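PDB 3LLW: geranyltranstransferase (IspA) from Helicobacter pylori, which catalyses chain elongation in isoprenoid biosynthesis, joining geranyl diphosphate to isopentenyl diphosphate to give farnesyl diphosphate, with magnesium as cofactor. Local coordinates for the interface of chains A and B. Coordinates in Å, arbitrary orientation; residue numbers count along the deposited sequence, not the author numbering. Chains: chain A/B, Geranyltranstransferase (IspA).

Contact 1: the interface of chains A and B. Residues chain A 93, 99, 162, 165-166, 169; chain B 118, 121-122, 125.
A:His93 and B:Asp125 meet from opposite directions, imidazole against carboxylate. Followed outward, the histidine closes on its partner step by step. CB lies 4.1 Å from B:Asp125 OD2, and the ring carbon CG comes to 3.8 Å of that same oxygen. The ring nitrogen ND1 then donates a hydrogen bond to OD2 at 2.8 Å, with an angle of 162° at the hydrogen. The acceptor lies close to the imidazole plane. On the carboxylate the donor arrives on the syn side, tilted from its plane, and OD1 is 3.1 Å from ND1, a secondary partner. CE1 lies beside the carboxylate, 3.7 Å from B:Asp125 CG. Chi1 (-74°, CG beside the backbone N) carries the ring toward chain B, and chi2 (-165°) turns ND1 to the carboxylate. B:Val121 CG1 touches this nitrogen as well, and A:Met99 CE reaches the same valine branch.

Beside the polar pair, B:Leu122 divides its branches between two residues of helix 161-170. CD1 packs on A:Ala166 CA at 3.6 Å, while CD2 meets A:Gln165 CG at 3.8 Å, the two side chains crossing at about a right angle. B:Thr118 CG2 touches both A:Met99 CG and A:Cys169 CB.

A:His93 is the penultimate residue of helix 73-94, before A:Asp94, and A:Met99 precedes A:Asp100. Both aspartates are magnesium ligands of this protein, although no metal is bound to this chain here; helix 117-136 of chain B may brace this first aspartate-rich motif.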
loop_
_atom_site.group_PDB
_atom_site.type_symbol
_atom_site.label_atom_id
_atom_site.label_comp_id
_atom_site.label_asym_id
_atom_site.label_seq_id
_atom_site.Cartn_x
_atom_site.Cartn_y
_atom_site.Cartn_z
ATOM N N HIS A 93 9.979 -5.904 6.943
ATOM C CA HIS A 93 9.074 -6.710 7.753
ATOM C C HIS A 93 9.575 -8.131 7.965
ATOM O O HIS A 93 9.444 -8.666 9.066
ATOM C CB HIS A 93 7.639 -6.626 7.221
ATOM C CG HIS A 93 6.988 -5.313 7.531
ATOM N ND1 HIS A 93 5.635 -5.102 7.427
ATOM C CD2 HIS A 93 7.512 -4.155 8.005
ATOM C CE1 HIS A 93 5.353 -3.862 7.787
ATOM N NE2 HIS A 93 6.474 -3.268 8.146
ATOM N N MET A 99 9.533 -12.181 13.110
ATOM C CA MET A 99 9.864 -12.976 11.921
ATOM C C MET A 99 11.332 -13.460 11.947
ATOM O O MET A 99 11.706 -14.200 12.859
ATOM C CB MET A 99 9.457 -12.238 10.625
ATOM C CG MET A 99 7.974 -12.413 10.290
ATOM S SD MET A 99 7.299 -11.491 8.867
ATOM C CE MET A 99 6.545 -10.152 9.794
ATOM N N ILE A 162 2.703 -11.391 -0.328
ATOM C CA ILE A 162 2.318 -11.535 1.079
ATOM C C ILE A 162 1.903 -12.964 1.446
ATOM O O ILE A 162 2.391 -13.509 2.458
ATOM C CB ILE A 162 1.280 -10.479 1.499
ATOM C CG1 ILE A 162 1.959 -9.120 1.587
ATOM C CG2 ILE A 162 0.673 -10.793 2.861
ATOM C CD1 ILE A 162 1.009 -7.961 1.394
ATOM N N GLN A 165 5.027 -14.876 1.671
ATOM C CA GLN A 165 5.738 -14.467 2.883
ATOM C C GLN A 165 5.123 -15.097 4.130
ATOM O O GLN A 165 5.849 -15.532 5.050
ATOM C CB GLN A 165 5.684 -12.950 2.997
ATOM C CG GLN A 165 6.380 -12.368 4.197
ATOM C CD GLN A 165 7.817 -12.013 3.915
ATOM O OE1 GLN A 165 8.158 -11.566 2.809
ATOM N NE2 GLN A 165 8.679 -12.195 4.918
ATOM N N ALA A 166 3.789 -15.165 4.149
ATOM C CA ALA A 166 3.059 -15.764 5.266
ATOM C C ALA A 166 3.323 -17.268 5.392
ATOM O O ALA A 166 3.598 -17.763 6.514
ATOM C CB ALA A 166 1.579 -15.454 5.200
ATOM N N CYS A 169 7.085 -17.814 6.647
ATOM C CA CYS A 169 7.217 -17.598 8.094
ATOM C C CYS A 169 6.529 -18.672 8.892
ATOM O O CYS A 169 7.071 -19.142 9.899
ATOM C CB CYS A 169 6.654 -16.238 8.509
ATOM S SG CYS A 169 7.577 -14.902 7.777
ATOM N N THR B 118 2.837 -12.478 13.758
ATOM C CA THR B 118 3.290 -12.417 12.368
ATOM C C THR B 118 2.120 -12.263 11.400
ATOM O O THR B 118 2.168 -11.432 10.488
ATOM C CB THR B 118 4.126 -13.678 12.007
ATOM O OG1 THR B 118 5.356 -13.656 12.743
ATOM C CG2 THR B 118 4.423 -13.767 10.494
ATOM N N VAL B 121 0.700 -8.668 11.601
ATOM C CA VAL B 121 1.530 -7.760 10.783
ATOM C C VAL B 121 1.262 -7.878 9.268
ATOM O O VAL B 121 1.023 -6.870 8.593
ATOM C CB VAL B 121 3.019 -7.984 11.014
ATOM C CG1 VAL B 121 3.851 -7.114 10.051
ATOM C CG2 VAL B 121 3.389 -7.694 12.473
ATOM N N LEU B 122 1.302 -9.107 8.763
ATOM C CA LEU B 122 1.211 -9.381 7.341
ATOM C C LEU B 122 -0.167 -9.085 6.760
ATOM O O LEU B 122 -0.275 -8.662 5.609
ATOM C CB LEU B 122 1.597 -10.837 7.065
ATOM C CG LEU B 122 3.079 -11.145 7.262
ATOM C CD1 LEU B 122 3.341 -12.640 7.097
ATOM C CD2 LEU B 122 3.948 -10.320 6.310
ATOM N N ASP B 125 -0.335 -5.490 6.377
ATOM C CA ASP B 125 0.370 -5.146 5.119
ATOM C C ASP B 125 -0.549 -5.417 3.894
ATOM O O ASP B 125 -0.544 -4.654 2.928
ATOM C CB ASP B 125 1.662 -5.975 4.955
ATOM C CG ASP B 125 2.713 -5.721 6.075
ATOM O OD1 ASP B 125 2.657 -4.672 6.747
ATOM O OD2 ASP B 125 3.620 -6.573 6.270
#

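Contact 2: the interface of chains A and B. Residues chain A 146, 149-150, 153; chain B 132-133, 136-137.
A:Ile149 lays its CG2 methyl against B:Ser136 CB, 3.6 Å away, and A:Lys150 runs past the same serine, roughly at right angles to that contact. Chi1 of -68° sets the lysine CG beside the backbone N, and the chain is extended beyond it, stretching its methylenes along the end of the partner helix. CG touches B:Ser136 OG at 3.6 Å, CE comes near the backbone oxygen of B:Ser136, and CD passes the amide oxygen OD1 of B:Asn137 at an oblique angle. A:Val146 CG1 reaches that same backbone oxygen of B:Ser136 at 3.5 Å.

One helical turn away, A:Ser153 sets its hydroxyl against B:Glu133. OG lies 3.4 Å from B:Glu133 CA while bonding back to A:Ile149 O at 2.6 Å, so the hydroxyl is tied within its own helix and presents its flank to chain B. B:Ser136 OG behaves similarly. Set between its backbone N and carbonyl carbon (chi1 72°), it bonds to B:Glu133 O, which B:Asn137 ND2 reaches from the opposite face at 2.8 Å; that oxygen is thus gripped twice, and the amide of B:Asn137 is held in place. Water 1 joins A:Ser153 O to the carboxylate oxygen OE1 of B:Glu133, at 2.7 Å from the latter.

Small serines probably allow the close approach of helix 142-156 of chain A to the end of helix 117-136 of chain B. Packing and a water bridge here join the subunits of what is probably the homodimer usual for this family.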
loop_
_atom_site.group_PDB
_atom_site.type_symbol
_atom_site.label_atom_id
_atom_site.label_comp_id
_atom_site.label_asym_id
_atom_site.label_seq_id
_atom_site.Cartn_x
_atom_site.Cartn_y
_atom_site.Cartn_z
ATOM N N VAL A 146 -3.039 3.380 -14.195
ATOM C CA VAL A 146 -4.041 2.516 -13.571
ATOM C C VAL A 146 -3.672 1.043 -13.700
ATOM O O VAL A 146 -3.607 0.339 -12.682
ATOM C CB VAL A 146 -5.474 2.808 -14.057
ATOM C CG1 VAL A 146 -6.421 1.653 -13.724
ATOM C CG2 VAL A 146 -5.971 4.079 -13.400
ATOM N N ILE A 149 -0.605 0.058 -11.472
ATOM C CA ILE A 149 -1.109 -0.080 -10.111
ATOM C C ILE A 149 -1.889 -1.374 -9.887
ATOM O O ILE A 149 -1.627 -2.068 -8.881
ATOM C CB ILE A 149 -1.876 1.187 -9.666
ATOM C CG1 ILE A 149 -0.890 2.350 -9.525
ATOM C CG2 ILE A 149 -2.589 0.962 -8.342
ATOM C CD1 ILE A 149 -1.528 3.690 -9.195
ATOM N N LYS A 150 -2.801 -1.718 -10.822
ATOM C CA LYS A 150 -3.502 -3.019 -10.818
ATOM C C LYS A 150 -2.527 -4.187 -10.742
ATOM O O LYS A 150 -2.751 -5.145 -9.992
ATOM C CB LYS A 150 -4.313 -3.247 -12.114
ATOM C CG LYS A 150 -5.520 -2.377 -12.367
ATOM C CD LYS A 150 -6.349 -3.002 -13.510
ATOM C CE LYS A 150 -7.388 -2.056 -14.061
ATOM N NZ LYS A 150 -8.305 -2.784 -14.977
ATOM N N SER A 153 -0.183 -3.956 -7.164
ATOM C CA SER A 153 -1.078 -4.292 -6.062
ATOM C C SER A 153 -1.537 -5.745 -6.035
ATOM O O SER A 153 -1.530 -6.357 -4.951
ATOM C CB SER A 153 -2.286 -3.354 -6.020
ATOM O OG SER A 153 -3.061 -3.464 -7.227
ATOM N N PHE B 132 -5.272 -0.164 -2.461
ATOM C CA PHE B 132 -4.867 0.287 -3.795
ATOM C C PHE B 132 -5.313 -0.602 -4.921
ATOM O O PHE B 132 -5.611 -0.103 -6.008
ATOM C CB PHE B 132 -3.383 0.633 -3.813
ATOM C CG PHE B 132 -3.043 1.658 -2.764
ATOM C CD1 PHE B 132 -3.402 2.994 -2.953
ATOM C CD2 PHE B 132 -2.470 1.274 -1.545
ATOM C CE1 PHE B 132 -3.151 3.937 -1.975
ATOM C CE2 PHE B 132 -2.220 2.217 -0.556
ATOM C CZ PHE B 132 -2.565 3.550 -0.770
ATOM N N GLU B 133 -5.422 -1.897 -4.644
ATOM C CA GLU B 133 -6.019 -2.813 -5.595
ATOM C C GLU B 133 -7.477 -2.481 -5.839
ATOM O O GLU B 133 -7.896 -2.352 -6.997
ATOM C CB GLU B 133 -5.849 -4.270 -5.176
ATOM C CG GLU B 133 -6.630 -5.221 -6.068
ATOM C CD GLU B 133 -6.101 -6.627 -6.075
ATOM O OE1 GLU B 133 -5.497 -7.051 -5.057
ATOM O OE2 GLU B 133 -6.294 -7.302 -7.117
ATOM N N SER B 136 -7.839 0.812 -7.807
ATOM C CA SER B 136 -7.404 0.724 -9.190
ATOM C C SER B 136 -8.330 -0.129 -10.047
ATOM O O SER B 136 -8.310 -0.009 -11.257
ATOM C CB SER B 136 -5.969 0.205 -9.294
ATOM O OG SER B 136 -5.885 -1.175 -8.978
ATOM N N ASN B 137 -9.121 -0.982 -9.404
ATOM C CA ASN B 137 -10.107 -1.815 -10.087
ATOM C C ASN B 137 -11.534 -1.236 -10.199
ATOM O O ASN B 137 -12.391 -1.872 -10.789
ATOM C CB ASN B 137 -10.116 -3.224 -9.460
ATOM C CG ASN B 137 -8.925 -4.072 -9.922
ATOM O OD1 ASN B 137 -8.972 -4.694 -10.979
ATOM N ND2 ASN B 137 -7.851 -4.078 -9.137
HETATM O O HOH W 1 -3.675 -6.538 -3.150
#

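Contact 3: the interface of chains A and B. Residues chain A 128-129, 132, 153; chain B 128-129, 132, 149, 153.
A:Asn128 and B:Thr129 bond across the two-fold axis of this polyprenyl synthetase pair, where helix 117-137 of chain A packs on its counterpart in chain B. The threonine hydroxyl OG1 donates to the amide oxygen OD1 of A:Asn128 at 2.8 Å, in the carbonyl plane and on a lone pair. Across the axis the symmetry is approximate, for there the amide nitrogen is the stronger donor: B:Asn128 ND2 bonds to A:Thr129 OG1 at 2.9 Å, with the acceptor 5° out of the amide plane. Further pairings within each couple are weak. The two amides approach from opposite directions with planes 46° apart, and water 2 lies 3.0 Å from A:Asn128 ND2 and 3.1 Å from B:Asn128 ND2, bridging them.

Alongside, the phenyl rings of A:Phe132 and B:Phe132 cross, CD2 to CD2 at 3.7 Å. Each ring receives the other's CB over one face, offset toward the rim. In A:Thr129, chi1 of -49° (to OG1) leaves CG2 trans to the backbone N and facing B:Phe132 CZ, 3.7 Å away; it also packs on B:Ser153 CA.

Further out, the asparagines may help to fix the rings: A:Asn128 OD1 and A:Ser153 N lie in plane at the edge of A:Phe132, as do their equivalents for B:Phe132. B:Ile149 CG2 touches A:Phe132 O, and B:Ser153 OG bonds to B:Ile149 O.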
loop_
_atom_site.group_PDB
_atom_site.type_symbol
_atom_site.label_atom_id
_atom_site.label_comp_id
_atom_site.label_asym_id
_atom_site.label_seq_id
_atom_site.Cartn_x
_atom_site.Cartn_y
_atom_site.Cartn_z
ATOM N N ASN A 128 5.448 0.526 1.621
ATOM C CA ASN A 128 4.334 -0.135 0.956
ATOM C C ASN A 128 3.391 0.884 0.312
ATOM O O ASN A 128 3.133 0.777 -0.867
ATOM C CB ASN A 128 3.572 -0.972 1.977
ATOM C CG ASN A 128 2.450 -1.805 1.384
ATOM O OD1 ASN A 128 2.159 -1.791 0.169
ATOM N ND2 ASN A 128 1.796 -2.542 2.260
ATOM N N THR A 129 2.882 1.844 1.095
ATOM C CA THR A 129 2.012 2.920 0.585
ATOM C C THR A 129 2.720 3.839 -0.404
ATOM O O THR A 129 2.131 4.269 -1.444
ATOM C CB THR A 129 1.411 3.757 1.746
ATOM O OG1 THR A 129 0.857 2.873 2.720
ATOM C CG2 THR A 129 0.306 4.660 1.252
ATOM N N PHE A 132 2.791 3.194 -4.242
ATOM C CA PHE A 132 1.590 3.575 -4.943
ATOM C C PHE A 132 1.504 5.073 -5.169
ATOM O O PHE A 132 0.975 5.519 -6.210
ATOM C CB PHE A 132 0.370 2.933 -4.261
ATOM C CG PHE A 132 0.486 1.420 -4.178
ATOM C CD1 PHE A 132 0.264 0.639 -5.302
ATOM C CD2 PHE A 132 0.914 0.785 -2.993
ATOM C CE1 PHE A 132 0.408 -0.753 -5.261
ATOM C CE2 PHE A 132 1.063 -0.617 -2.940
ATOM C CZ PHE A 132 0.796 -1.387 -4.074
ATOM N N SER A 153 -0.183 -3.956 -7.164
ATOM C CA SER A 153 -1.078 -4.292 -6.062
ATOM C C SER A 153 -1.537 -5.745 -6.035
ATOM O O SER A 153 -1.530 -6.357 -4.951
ATOM C CB SER A 153 -2.286 -3.354 -6.020
ATOM O OG SER A 153 -3.061 -3.464 -7.227
ATOM N N ASN B 128 -3.325 -2.805 3.708
ATOM C CA ASN B 128 -2.683 -1.605 3.106
ATOM C C ASN B 128 -2.672 -1.689 1.551
ATOM O O ASN B 128 -3.189 -0.816 0.889
ATOM C CB ASN B 128 -1.261 -1.397 3.635
ATOM C CG ASN B 128 -0.645 -0.045 3.229
ATOM O OD1 ASN B 128 -1.249 0.762 2.524
ATOM N ND2 ASN B 128 0.583 0.184 3.665
ATOM N N THR B 129 -2.091 -2.756 1.000
ATOM C CA THR B 129 -1.914 -2.931 -0.438
ATOM C C THR B 129 -3.250 -3.135 -1.172
ATOM O O THR B 129 -3.440 -2.619 -2.272
ATOM C CB THR B 129 -0.957 -4.127 -0.697
ATOM O OG1 THR B 129 0.323 -3.828 -0.131
ATOM C CG2 THR B 129 -0.814 -4.417 -2.183
ATOM N N PHE B 132 -5.272 -0.164 -2.461
ATOM C CA PHE B 132 -4.867 0.287 -3.795
ATOM C C PHE B 132 -5.313 -0.602 -4.921
ATOM O O PHE B 132 -5.611 -0.103 -6.008
ATOM C CB PHE B 132 -3.383 0.633 -3.813
ATOM C CG PHE B 132 -3.043 1.658 -2.764
ATOM C CD1 PHE B 132 -3.402 2.994 -2.953
ATOM C CD2 PHE B 132 -2.470 1.274 -1.545
ATOM C CE1 PHE B 132 -3.151 3.937 -1.975
ATOM C CE2 PHE B 132 -2.220 2.217 -0.556
ATOM C CZ PHE B 132 -2.565 3.550 -0.770
ATOM N N ILE B 149 -5.938 7.836 -5.965
ATOM C CA ILE B 149 -4.768 7.094 -5.477
ATOM C C ILE B 149 -3.715 8.054 -4.943
ATOM O O ILE B 149 -3.154 7.812 -3.869
ATOM C CB ILE B 149 -4.226 6.086 -6.522
ATOM C CG1 ILE B 149 -5.347 5.094 -6.884
ATOM C CG2 ILE B 149 -3.011 5.332 -5.990
ATOM C CD1 ILE B 149 -5.057 4.114 -7.991
ATOM N N SER B 153 -2.911 7.721 -1.032
ATOM C CA SER B 153 -1.528 7.382 -0.706
ATOM C C SER B 153 -0.764 8.514 -0.008
ATOM O O SER B 153 -0.007 8.248 0.924
ATOM C CB SER B 153 -0.767 6.890 -1.937
ATOM O OG SER B 153 -0.753 7.872 -2.959
HETATM O O HOH W 2 1.925 -2.084 5.253
#

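Contact 4: the interface of chains A and B. Residues chain A 163, 167, 183; chain B 29-33.
The loop joining helices 6-23 and 36-45 of chain B lies over helices 161-170 and 178-204 of chain A, its residues B:Ser31 and B:Phe32 meeting A:Leu163, A:Leu167 and A:Phe183. A:Leu167 carries much of the contact. Its CD2 methyl sits above the centre of the B:Phe32 ring, 3.9 Å from the centroid in a CH-pi contact, while CD1 reaches toward the CZ and CE2 rim. Chi1 of 55°, with CG between its own N and carbonyl carbon, brings the phenylalanine ring to the leucine, and chi2 of 99° turns its face there; the two side chains cross at about a right angle.

A:Phe183 and B:Phe32 slide past one another in opposite directions, and contact is made between A:Phe183 CD1 and B:Phe32 CE2 at 3.7 Å. A:Leu167 CD1, in plane at the edge of the A:Phe183 ring, touches both aromatics. A:Leu163 CD1 packs on B:Ser31 CB at 3.7 Å, and A:Phe183 CE1 approaches the same carbon at 4.0 Å.

A second-shell bond shapes the loop: B:His33 N donates to B:Ser31 OG at 3.0 Å, closing a short turn round B:Phe32. B:His33 CB then rests 3.8 Å from A:Leu167 CD2. The loop thus reaches across from one subunit onto helices 161-170 and 178-204 of the other.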
loop_
_atom_site.group_PDB
_atom_site.type_symbol
_atom_site.label_atom_id
_atom_site.label_comp_id
_atom_site.label_asym_id
_atom_site.label_seq_id
_atom_site.Cartn_x
_atom_site.Cartn_y
_atom_site.Cartn_z
ATOM N N LEU A 163 1.039 -13.577 0.634
ATOM C CA LEU A 163 0.730 -15.009 0.794
ATOM C C LEU A 163 1.994 -15.856 0.895
ATOM O O LEU A 163 2.123 -16.668 1.817
ATOM C CB LEU A 163 -0.131 -15.548 -0.346
ATOM C CG LEU A 163 -0.489 -17.032 -0.339
ATOM C CD1 LEU A 163 -1.112 -17.427 0.992
ATOM C CD2 LEU A 163 -1.443 -17.353 -1.503
ATOM N N LEU A 167 3.292 -17.974 4.257
ATOM C CA LEU A 167 3.692 -19.390 4.234
ATOM C C LEU A 167 5.130 -19.594 4.681
ATOM O O LEU A 167 5.406 -20.517 5.430
ATOM C CB LEU A 167 3.526 -20.015 2.847
ATOM C CG LEU A 167 2.129 -19.943 2.214
ATOM C CD1 LEU A 167 2.189 -20.198 0.694
ATOM C CD2 LEU A 167 1.166 -20.876 2.895
ATOM N N PHE A 183 4.735 -23.587 -4.767
ATOM C CA PHE A 183 3.699 -22.600 -4.509
ATOM C C PHE A 183 4.220 -21.481 -3.610
ATOM O O PHE A 183 3.957 -20.317 -3.851
ATOM C CB PHE A 183 2.504 -23.292 -3.848
ATOM C CG PHE A 183 1.312 -22.407 -3.649
ATOM C CD1 PHE A 183 1.196 -21.605 -2.505
ATOM C CD2 PHE A 183 0.280 -22.405 -4.572
ATOM C CE1 PHE A 183 0.087 -20.782 -2.313
ATOM C CE2 PHE A 183 -0.846 -21.595 -4.378
ATOM C CZ PHE A 183 -0.935 -20.778 -3.248
ATOM N N LEU B 29 -8.876 -17.119 -1.547
ATOM C CA LEU B 29 -7.507 -17.077 -1.024
ATOM C C LEU B 29 -6.995 -18.467 -0.628
ATOM O O LEU B 29 -6.487 -18.672 0.482
ATOM C CB LEU B 29 -7.488 -16.151 0.188
ATOM C CG LEU B 29 -6.425 -15.097 0.458
ATOM C CD1 LEU B 29 -7.057 -14.129 1.447
ATOM C CD2 LEU B 29 -5.135 -15.690 1.020
ATOM N N GLU B 30 -7.125 -19.411 -1.553
ATOM C CA GLU B 30 -6.784 -20.807 -1.314
ATOM C C GLU B 30 -5.275 -21.001 -1.176
ATOM O O GLU B 30 -4.517 -20.690 -2.099
ATOM C CB GLU B 30 -7.335 -21.677 -2.456
ATOM C CG GLU B 30 -7.136 -23.184 -2.292
ATOM C CD GLU B 30 -8.016 -23.791 -1.202
ATOM O OE1 GLU B 30 -9.258 -23.645 -1.282
ATOM O OE2 GLU B 30 -7.462 -24.422 -0.272
ATOM N N SER B 31 -4.861 -21.483 -0.002
ATOM C CA SER B 31 -3.510 -21.965 0.235
ATOM C C SER B 31 -3.535 -22.976 1.375
ATOM O O SER B 31 -4.583 -23.230 1.964
ATOM C CB SER B 31 -2.572 -20.824 0.619
ATOM O OG SER B 31 -2.567 -20.646 2.031
ATOM N N PHE B 32 -2.359 -23.513 1.695
ATOM C CA PHE B 32 -2.192 -24.493 2.766
ATOM C C PHE B 32 -1.832 -23.859 4.126
ATOM O O PHE B 32 -1.550 -24.566 5.085
ATOM C CB PHE B 32 -1.167 -25.584 2.360
ATOM C CG PHE B 32 0.193 -25.048 1.944
ATOM C CD1 PHE B 32 1.256 -25.037 2.848
ATOM C CD2 PHE B 32 0.413 -24.574 0.650
ATOM C CE1 PHE B 32 2.499 -24.551 2.479
ATOM C CE2 PHE B 32 1.655 -24.069 0.269
ATOM C CZ PHE B 32 2.709 -24.058 1.189
ATOM N N HIS B 33 -1.828 -22.532 4.201
ATOM C CA HIS B 33 -1.793 -21.844 5.492
ATOM C C HIS B 33 -3.087 -22.208 6.200
ATOM O O HIS B 33 -4.174 -22.183 5.576
ATOM C CB HIS B 33 -1.731 -20.329 5.293
ATOM C CG HIS B 33 -1.268 -19.572 6.498
ATOM N ND1 HIS B 33 -2.069 -19.358 7.599
ATOM C CD2 HIS B 33 -0.086 -18.968 6.770
ATOM C CE1 HIS B 33 -1.402 -18.655 8.494
ATOM N NE2 HIS B 33 -0.196 -18.405 8.018
#

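Contacts 2 and 3 are neighbours, their C-alpha centres about 8 Å apart, and share A:Ser153 and B:Phe132. Contact 1 lies about 17 Å from contact 3 and 21 Å from contact 2, yet all three use helix 117-136 of chain B, a common element of the interface. Contact 4 is about 13 Å from contact 1, and both draw on helix 161-170 of chain A; it is about 22 Å from contacts 2 and 3. Two-fold symmetry repeats contacts 1, 2 and 4 with chains exchanged, while contact 3 lies on the axis. Contact 1 may couple dimer packing to the metal-binding region.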